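Long-range contact in putative branched-chain amino acid transport system substrate-binding protein (Rhodopseudomonas palustris, PDB 3TX6), which probably captures aromatic acids such as 3-(4-hydroxyphenyl)pyruvic acid in the periplasm as the solute-binding component of an ABC transporter: residues A22-V34 with K274-F288. Sequence-based numbering, arbitrary orientation.
Sequences ALGIPERNALEFV and KYGPNSRSQFAAHSF. With ENO (3-(4-hydroxy-phenyl)pyruvic acid), chain D.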
ATOM      1  N   ALA A  22       3.156  -2.347  12.376  1.00 16.75           N
ATOM      2  CA  ALA A  22       2.057  -1.388  12.321  1.00 18.45           C
ATOM      3  C   ALA A  22       1.333  -1.392  10.996  1.00 15.81           C
ATOM      4  O   ALA A  22       0.233  -0.848  10.910  1.00 19.65           O
ATOM      5  CB  ALA A  22       2.500   0.033  12.677  1.00 22.09           C
ATOM      6  N   LEU A  23       1.953  -1.976   9.977  1.00 14.92           N
ATOM      7  CA  LEU A  23       1.292  -2.125   8.676  1.00 14.94           C
ATOM      8  C   LEU A  23       0.524  -3.441   8.617  1.00 14.95           C
ATOM      9  O   LEU A  23      -0.623  -3.474   8.159  1.00 16.05           O
ATOM     10  CB  LEU A  23       2.307  -2.060   7.527  1.00 15.19           C
ATOM     11  CG  LEU A  23       2.776  -0.653   7.148  1.00 15.06           C
ATOM     12  CD1 LEU A  23       3.566   0.032   8.293  1.00 19.98           C
ATOM     13  CD2 LEU A  23       3.594  -0.690   5.860  1.00 17.25           C
ATOM     14  N   GLY A  24       1.156  -4.523   9.074  1.00 13.62           N
ATOM     15  CA  GLY A  24       0.482  -5.809   9.011  1.00 13.10           C
ATOM     16  C   GLY A  24      -0.640  -6.073  10.014  1.00 11.28           C
ATOM     17  O   GLY A  24      -1.583  -6.811   9.703  1.00 13.21           O
ATOM     18  N   ILE A  25      -0.485  -5.562  11.237  1.00 12.80           N
ATOM     19  CA  ILE A  25      -1.530  -5.754  12.232  1.00 13.19           C
ATOM     20  C   ILE A  25      -2.913  -5.305  11.731  1.00 12.97           C
ATOM     21  O   ILE A  25      -3.885  -6.081  11.816  1.00 12.98           O
ATOM     22  CB  ILE A  25      -1.154  -5.132  13.599  1.00 14.13           C
ATOM     23  CG1 ILE A  25      -0.100  -6.010  14.282  1.00 15.39           C
ATOM     24  CG2 ILE A  25      -2.387  -4.993  14.510  1.00 16.58           C
ATOM     25  CD1 ILE A  25       0.616  -5.364  15.477  1.00 17.26           C
ATOM     26  N   PRO A  26      -3.014  -4.101  11.161  1.00 13.92           N
ATOM     27  CA  PRO A  26      -4.322  -3.736  10.637  1.00 12.87           C
ATOM     28  C   PRO A  26      -4.812  -4.551   9.440  1.00 13.89           C
ATOM     29  O   PRO A  26      -6.020  -4.758   9.253  1.00 13.83           O
ATOM     30  CB  PRO A  26      -4.139  -2.255  10.219  1.00 14.57           C
ATOM     31  CG  PRO A  26      -3.006  -1.773  11.079  1.00 17.35           C
ATOM     32  CD  PRO A  26      -2.094  -2.950  11.168  1.00 13.67           C
ATOM     33  N   GLU A  27      -3.856  -5.008   8.638  1.00 13.14           N
ATOM     34  CA  GLU A  27      -4.191  -5.895   7.524  1.00 12.25           C
ATOM     35  C   GLU A  27      -4.815  -7.191   7.991  1.00 13.25           C
ATOM     36  O   GLU A  27      -5.820  -7.659   7.413  1.00 13.93           O
ATOM     37  CB  GLU A  27      -2.943  -6.130   6.668  1.00 12.42           C
ATOM     38  CG  GLU A  27      -2.606  -4.868   5.903  1.00 12.16           C
ATOM     39  CD  GLU A  27      -1.257  -4.763   5.218  1.00 13.69           C
ATOM     40  OE1 GLU A  27      -0.397  -5.628   5.350  1.00 14.84           O
ATOM     41  OE2 GLU A  27      -1.091  -3.708   4.545  1.00 16.34           O
ATOM     42  N   ARG A  28      -4.225  -7.788   9.028  0.50 12.92           N
ATOM     43  CA  ARG A  28      -4.766  -9.004   9.616  0.50 13.94           C
ATOM     44  C   ARG A  28      -6.112  -8.720  10.290  0.50 14.36           C
ATOM     45  O   ARG A  28      -7.067  -9.465  10.117  0.50 15.27           O
ATOM     46  CB  ARG A  28      -3.776  -9.576  10.628  0.50 14.40           C
ATOM     47  CG  ARG A  28      -4.342 -10.706  11.470  0.50 12.38           C
ATOM     48  CD  ARG A  28      -3.219 -11.535  12.110  0.50 18.11           C
ATOM     49  NE  ARG A  28      -3.746 -12.630  12.919  0.50 22.76           N
ATOM     50  CZ  ARG A  28      -4.177 -12.483  14.170  0.50 27.80           C
ATOM     51  NH1 ARG A  28      -4.662 -13.531  14.836  0.50 45.23           N
ATOM     52  NH2 ARG A  28      -4.128 -11.282  14.743  0.50 25.88           N
ATOM     53  N   ASN A  29      -6.191  -7.632  11.038  1.00 13.81           N
ATOM     54  CA  ASN A  29      -7.428  -7.315  11.751  1.00 14.16           C
ATOM     55  C   ASN A  29      -8.594  -7.030  10.790  1.00 14.39           C
ATOM     56  O   ASN A  29      -9.744  -7.302  11.103  1.00 15.11           O
ATOM     57  CB  ASN A  29      -7.243  -6.151  12.708  1.00 13.99           C
ATOM     58  CG  ASN A  29      -6.433  -6.493  13.938  1.00 15.68           C
ATOM     59  OD1 ASN A  29      -6.234  -7.647  14.258  1.00 18.84           O
ATOM     60  ND2 ASN A  29      -5.987  -5.463  14.646  1.00 16.91           N
ATOM     61  N   ALA A  30      -8.313  -6.484   9.607  1.00 15.22           N
ATOM     62  CA  ALA A  30      -9.364  -6.130   8.700  1.00 14.67           C
ATOM     63  C   ALA A  30     -10.089  -7.399   8.201  1.00 15.56           C
ATOM     64  O   ALA A  30     -11.229  -7.303   7.699  1.00 16.55           O
ATOM     65  CB  ALA A  30      -8.800  -5.348   7.502  1.00 16.93           C
ATOM     66  N   LEU A  31      -9.426  -8.555   8.299  1.00 14.80           N
ATOM     67  CA  LEU A  31     -10.011  -9.796   7.843  1.00 15.93           C
ATOM     68  C   LEU A  31     -11.281 -10.178   8.626  1.00 14.92           C
ATOM     69  O   LEU A  31     -12.105 -10.995   8.146  1.00 15.94           O
ATOM     70  CB  LEU A  31      -8.998 -10.933   7.950  1.00 15.45           C
ATOM     71  CG  LEU A  31      -7.686 -10.738   7.151  1.00 15.28           C
ATOM     72  CD1 LEU A  31      -6.707 -11.853   7.471  1.00 18.03           C
ATOM     73  CD2 LEU A  31      -7.981 -10.649   5.661  1.00 16.01           C
ATOM     74  N   GLU A  32     -11.494  -9.572   9.804  1.00 15.60           N
ATOM     75  CA  GLU A  32     -12.736  -9.816  10.555  1.00 17.15           C
ATOM     76  C   GLU A  32     -13.981  -9.274   9.823  1.00 16.45           C
ATOM     77  O   GLU A  32     -15.096  -9.728  10.062  1.00 19.48           O
ATOM     78  CB  GLU A  32     -12.612  -9.177  11.941  1.00 19.40           C
ATOM     79  CG  GLU A  32     -13.843  -9.430  12.836  1.00 22.33           C
ATOM     80  CD  GLU A  32     -13.656  -9.031  14.284  1.00 28.15           C
ATOM     81  OE1 GLU A  32     -12.521  -8.704  14.681  1.00 30.63           O
ATOM     82  OE2 GLU A  32     -14.660  -9.074  15.020  1.00 37.07           O
ATOM     83  N   PHE A  33     -13.744  -8.296   8.940  1.00 14.80           N
ATOM     84  CA  PHE A  33     -14.785  -7.473   8.346  1.00 17.13           C
ATOM     85  C   PHE A  33     -15.083  -7.774   6.893  1.00 17.95           C
ATOM     86  O   PHE A  33     -15.969  -7.161   6.311  1.00 20.58           O
ATOM     87  CB  PHE A  33     -14.485  -6.004   8.565  1.00 16.55           C
ATOM     88  CG  PHE A  33     -14.119  -5.699   9.985  1.00 17.09           C
ATOM     89  CD1 PHE A  33     -14.943  -6.105  11.020  1.00 20.23           C
ATOM     90  CD2 PHE A  33     -12.922  -5.109  10.298  1.00 18.67           C
ATOM     91  CE1 PHE A  33     -14.605  -5.857  12.337  1.00 21.78           C
ATOM     92  CE2 PHE A  33     -12.579  -4.894  11.607  1.00 21.35           C
ATOM     93  CZ  PHE A  33     -13.423  -5.274  12.637  1.00 19.76           C
ATOM     94  N   VAL A  34     -14.337  -8.715   6.325  1.00 16.90           N
ATOM     95  CA  VAL A  34     -14.506  -9.127   4.924  1.00 16.08           C
ATOM     96  C   VAL A  34     -15.532 -10.243   4.836  1.00 16.06           C
ATOM     97  O   VAL A  34     -15.898 -10.844   5.836  1.00 18.31           O
ATOM     98  CB  VAL A  34     -13.151  -9.523   4.277  1.00 16.97           C
ATOM     99  CG1 VAL A  34     -12.161  -8.356   4.408  1.00 16.51           C
ATOM    100  CG2 VAL A  34     -12.576 -10.791   4.861  1.00 15.81           C
ATOM    101  N   LYS A 274     -14.411  -1.530  16.620  1.00 17.22           N
ATOM    102  CA  LYS A 274     -13.661  -2.470  17.455  1.00 16.54           C
ATOM    103  C   LYS A 274     -12.390  -1.832  18.047  1.00 14.89           C
ATOM    104  O   LYS A 274     -12.001  -2.125  19.167  1.00 16.83           O
ATOM    105  CB  LYS A 274     -13.326  -3.736  16.687  1.00 18.29           C
ATOM    106  CG  LYS A 274     -12.649  -4.784  17.570  1.00 20.11           C
ATOM    107  CD  LYS A 274     -12.660  -6.157  16.945  1.00 20.22           C
ATOM    108  CE  LYS A 274     -11.902  -7.155  17.807  1.00 22.86           C
ATOM    109  NZ  LYS A 274     -12.196  -8.563  17.352  1.00 26.69           N
ATOM    110  N   TYR A 275     -11.695  -1.017  17.276  1.00 14.97           N
ATOM    111  CA  TYR A 275     -10.355  -0.572  17.671  1.00 14.74           C
ATOM    112  C   TYR A 275     -10.287   0.917  18.051  1.00 15.96           C
ATOM    113  O   TYR A 275      -9.258   1.380  18.497  1.00 15.80           O
ATOM    114  CB  TYR A 275      -9.311  -0.971  16.620  1.00 14.18           C
ATOM    115  CG  TYR A 275      -9.257  -2.467  16.387  1.00 13.61           C
ATOM    116  CD1 TYR A 275      -8.746  -3.308  17.353  1.00 13.99           C
ATOM    117  CD2 TYR A 275      -9.764  -3.041  15.226  1.00 13.44           C
ATOM    118  CE1 TYR A 275      -8.704  -4.656  17.199  1.00 13.74           C
ATOM    119  CE2 TYR A 275      -9.727  -4.441  15.049  1.00 14.62           C
ATOM    120  CZ  TYR A 275      -9.172  -5.232  16.017  1.00 14.21           C
ATOM    121  OH  TYR A 275      -9.155  -6.582  15.890  1.00 16.56           O
ATOM    122  N   GLY A 276     -11.404   1.636  17.878  1.00 16.11           N
ATOM    123  CA  GLY A 276     -11.540   2.985  18.384  1.00 16.62           C
ATOM    124  C   GLY A 276     -11.517   4.055  17.311  1.00 15.81           C
ATOM    125  O   GLY A 276     -11.075   3.824  16.180  1.00 17.06           O
ATOM    126  N   PRO A 277     -11.968   5.245  17.668  1.00 17.18           N
ATOM    127  CA  PRO A 277     -11.951   6.311  16.730  1.00 16.83           C
ATOM    128  C   PRO A 277     -10.599   6.627  16.126  1.00 17.34           C
ATOM    129  O   PRO A 277      -9.550   6.537  16.777  1.00 18.79           O
ATOM    130  CB  PRO A 277     -12.510   7.484  17.517  1.00 20.20           C
ATOM    131  CG  PRO A 277     -13.402   6.840  18.542  1.00 23.95           C
ATOM    132  CD  PRO A 277     -12.646   5.605  18.926  1.00 19.96           C
ATOM    133  N   ASN A 278     -10.643   6.987  14.847  1.00 20.64           N
ATOM    134  CA  ASN A 278      -9.436   7.304  14.077  1.00 20.20           C
ATOM    135  C   ASN A 278      -8.351   6.230  14.029  1.00 19.44           C
ATOM    136  O   ASN A 278      -7.190   6.525  13.771  1.00 22.21           O
ATOM    137  CB  ASN A 278      -8.827   8.600  14.535  1.00 25.63           C
ATOM    138  CG  ASN A 278      -9.443   9.736  13.836  1.00 38.38           C
ATOM    139  OD1 ASN A 278     -10.017  10.579  14.468  1.00 45.36           O
ATOM    140  ND2 ASN A 278      -9.400   9.718  12.481  1.00 42.27           N
ATOM    141  N   SER A 279      -8.770   4.993  14.179  1.00 17.10           N
ATOM    142  CA  SER A 279      -7.870   3.874  13.981  1.00 17.45           C
ATOM    143  C   SER A 279      -7.829   3.391  12.532  1.00 17.73           C
ATOM    144  O   SER A 279      -7.105   2.453  12.246  1.00 16.95           O
ATOM    145  CB  SER A 279      -8.170   2.687  14.920  1.00 18.16           C
ATOM    146  OG  SER A 279      -9.483   2.201  14.756  1.00 17.61           O
ATOM    147  N   ARG A 280      -8.566   4.046  11.628  1.00 17.27           N
ATOM    148  CA  ARG A 280      -8.495   3.728  10.190  1.00 17.56           C
ATOM    149  C   ARG A 280      -7.047   3.822   9.714  1.00 14.78           C
ATOM    150  O   ARG A 280      -6.254   4.594  10.242  1.00 16.42           O
ATOM    151  CB  ARG A 280      -9.343   4.709   9.428  1.00 16.90           C
ATOM    152  CG  ARG A 280      -8.862   6.175   9.509  1.00 17.76           C
ATOM    153  CD  ARG A 280      -9.841   7.178   8.946  1.00 20.14           C
ATOM    154  NE  ARG A 280     -11.098   7.168   9.666  1.00 18.97           N
ATOM    155  CZ  ARG A 280     -12.170   7.881   9.302  1.00 21.17           C
ATOM    156  NH1 ARG A 280     -12.098   8.676   8.242  1.00 21.72           N
ATOM    157  NH2 ARG A 280     -13.305   7.794  10.010  1.00 19.69           N
ATOM    158  N   SER A 281      -6.731   3.071   8.671  1.00 15.33           N
ATOM    159  CA  SER A 281      -5.413   3.104   8.040  1.00 15.05           C
ATOM    160  C   SER A 281      -5.477   2.799   6.551  1.00 15.28           C
ATOM    161  O   SER A 281      -6.350   2.091   6.061  1.00 16.55           O
ATOM    162  CB  SER A 281      -4.413   2.172   8.729  1.00 16.76           C
ATOM    163  OG  SER A 281      -4.798   0.819   8.588  1.00 16.11           O
ATOM    164  N   GLN A 282      -4.463   3.309   5.884  1.00 16.19           N
ATOM    165  CA  GLN A 282      -4.065   2.894   4.527  1.00 15.81           C
ATOM    166  C   GLN A 282      -4.026   1.385   4.403  1.00 13.78           C
ATOM    167  O   GLN A 282      -4.465   0.823   3.402  1.00 14.60           O
ATOM    168  CB  GLN A 282      -2.675   3.472   4.240  1.00 14.87           C
ATOM    169  CG  GLN A 282      -2.042   3.161   2.888  1.00 14.79           C
ATOM    170  CD  GLN A 282      -2.636   3.901   1.705  1.00 14.73           C
ATOM    171  OE1 GLN A 282      -3.480   4.802   1.863  1.00 16.53           O
ATOM    172  NE2 GLN A 282      -2.184   3.527   0.515  1.00 19.12           N
ATOM    173  N   PHE A 283      -3.484   0.743   5.424  1.00 14.91           N
ATOM    174  CA  PHE A 283      -3.073  -0.676   5.346  1.00 13.30           C
ATOM    175  C   PHE A 283      -4.240  -1.647   5.535  1.00 12.27           C
ATOM    176  O   PHE A 283      -4.428  -2.592   4.744  1.00 14.18           O
ATOM    177  CB  PHE A 283      -1.928  -0.908   6.356  1.00 13.46           C
ATOM    178  CG  PHE A 283      -0.897   0.167   6.236  1.00 14.10           C
ATOM    179  CD1 PHE A 283      -0.180   0.283   5.079  1.00 17.10           C
ATOM    180  CD2 PHE A 283      -0.704   1.121   7.245  1.00 16.14           C
ATOM    181  CE1 PHE A 283       0.685   1.336   4.890  1.00 16.84           C
ATOM    182  CE2 PHE A 283       0.193   2.172   7.069  1.00 18.21           C
ATOM    183  CZ  PHE A 283       0.897   2.281   5.878  1.00 18.37           C
ATOM    184  N   ALA A 284      -5.082  -1.378   6.546  1.00 13.90           N
ATOM    185  CA  ALA A 284      -6.307  -2.167   6.747  1.00 15.23           C
ATOM    186  C   ALA A 284      -7.099  -2.251   5.408  1.00 13.72           C
ATOM    187  O   ALA A 284      -7.700  -3.258   5.078  1.00 14.50           O
ATOM    188  CB  ALA A 284      -7.177  -1.556   7.827  1.00 15.47           C
ATOM    189  N   ALA A 285      -7.153  -1.117   4.708  1.00 13.68           N
ATOM    190  CA  ALA A 285      -7.899  -0.984   3.495  1.00 13.94           C
ATOM    191  C   ALA A 285      -7.395  -1.914   2.405  1.00 13.45           C
ATOM    192  O   ALA A 285      -8.196  -2.352   1.576  1.00 13.74           O
ATOM    193  CB  ALA A 285      -7.892   0.475   3.050  1.00 16.04           C
ATOM    194  N   HIS A 286      -6.099  -2.202   2.354  1.00 15.00           N
ATOM    195  CA  HIS A 286      -5.603  -3.069   1.282  1.00 13.66           C
ATOM    196  C   HIS A 286      -6.096  -4.488   1.412  1.00 14.14           C
ATOM    197  O   HIS A 286      -6.477  -5.077   0.399  1.00 14.20           O
ATOM    198  CB  HIS A 286      -4.090  -3.031   1.144  1.00 15.40           C
ATOM    199  CG  HIS A 286      -3.533  -1.680   0.840  1.00 16.45           C
ATOM    200  ND1 HIS A 286      -4.105  -0.793  -0.035  1.00 17.70           N
ATOM    201  CD2 HIS A 286      -2.388  -1.064   1.335  1.00 16.84           C
ATOM    202  CE1 HIS A 286      -3.329   0.326  -0.088  1.00 17.38           C
ATOM    203  NE2 HIS A 286      -2.295   0.162   0.744  1.00 20.53           N
ATOM    204  N   SER A 287      -6.073  -5.072   2.615  1.00 14.43           N
ATOM    205  CA  SER A 287      -6.641  -6.407   2.768  1.00 15.99           C
ATOM    206  C   SER A 287      -8.168  -6.409   2.568  1.00 14.74           C
ATOM    207  O   SER A 287      -8.709  -7.271   1.877  1.00 14.70           O
ATOM    208  CB  SER A 287      -6.231  -7.118   4.069  1.00 17.45           C
ATOM    209  OG  SER A 287      -6.616  -6.361   5.109  1.00 19.57           O
ATOM    210  N   PHE A 288      -8.864  -5.420   3.118  1.00 13.68           N
ATOM    211  CA  PHE A 288     -10.298  -5.273   2.896  1.00 15.18           C
ATOM    212  C   PHE A 288     -10.616  -5.214   1.393  1.00 14.36           C
ATOM    213  O   PHE A 288     -11.519  -5.894   0.909  1.00 15.73           O
ATOM    214  CB  PHE A 288     -10.799  -4.031   3.623  1.00 15.40           C
ATOM    215  CG  PHE A 288     -12.265  -3.791   3.513  1.00 15.32           C
ATOM    216  CD1 PHE A 288     -13.139  -4.381   4.421  1.00 16.24           C
ATOM    217  CD2 PHE A 288     -12.782  -2.939   2.568  1.00 15.34           C
ATOM    218  CE1 PHE A 288     -14.480  -4.138   4.378  1.00 17.82           C
ATOM    219  CE2 PHE A 288     -14.146  -2.682   2.538  1.00 16.79           C
ATOM    220  CZ  PHE A 288     -14.987  -3.299   3.429  1.00 19.25           C
TER
HETATM  221  O4  ENO D 386       5.816  -1.100   0.471  1.00 19.20           O
HETATM  222  C9  ENO D 386       2.830  -0.328   1.928  1.00 16.67           C
HETATM  223  C8  ENO D 386       1.557  -0.045   1.480  1.00 17.51           C
HETATM  224  C7  ENO D 386       1.266   1.175   0.849  1.00 17.59           C
HETATM  225  C6  ENO D 386       2.307   2.047   0.598  1.00 16.77           C
HETATM  226  C5  ENO D 386       3.593   1.784   1.060  1.00 18.95           C
HETATM  227  C4  ENO D 386       3.877   0.577   1.723  1.00 16.72           C
HETATM  228  O3  ENO D 386      -0.029   1.396   0.396  1.00 25.70           O
HETATM  229  C3  ENO D 386       5.243   0.307   2.287  1.00 20.31           C
HETATM  230  C2  ENO D 386       6.191  -0.512   1.499  1.00 19.53           C
HETATM  231  C1  ENO D 386       7.527  -0.698   2.049  1.00 19.53           C
HETATM  232  O2  ENO D 386       8.316  -1.432   1.418  1.00 18.36           O
HETATM  233  O1  ENO D 386       7.874  -0.125   3.125  1.00 20.01           O
HETATM  234  O   HOH W   1     -10.295  -7.713  13.820  1.00 20.77           O
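With CG opposite the carbonyl carbon (chi1 -79° in Leu23, -47° in Phe283), the leucine branch point lies over the Phe283 ring. Leu23 CG stands 3.5 Å from the ring centroid and 6° off the ring normal, a CH-pi contact; Gln282 CB covers the opposite face, and ligand C8 meets the ring edge, 3.8 Å from Phe283 CE1. Replacing Phe283 by an alanine is likely to leave the Leu23 branch without its ring face and a gap beside the ligand's phenol ring. Helices 22-29 and 282-288 approach to 7.2 Å between axes, and Glu27 fits as a knob among Phe283, Ala284, His286 and Ser287, its OE1 bonded to Ser77. Ser287 OG donates to Glu27 O at 2.8 Å, on a lone pair in the carbonyl plane. Farther out, Lys274 NZ forms a salt bridge with Glu32, donating to the syn lone pair of OE1 (2.7 Å), and a water joins that oxygen, Asn29 O and Tyr275 OH. Gln282 NE2 and His286 NE2 both bond ENO O3, at 3.0 and 2.6 Å, consistent with recognition of the phenol oxygen where helix 282-304 lines the periplasmic-binding-protein cleft, while its Phe283 and Ala284 pack on helix 21-29.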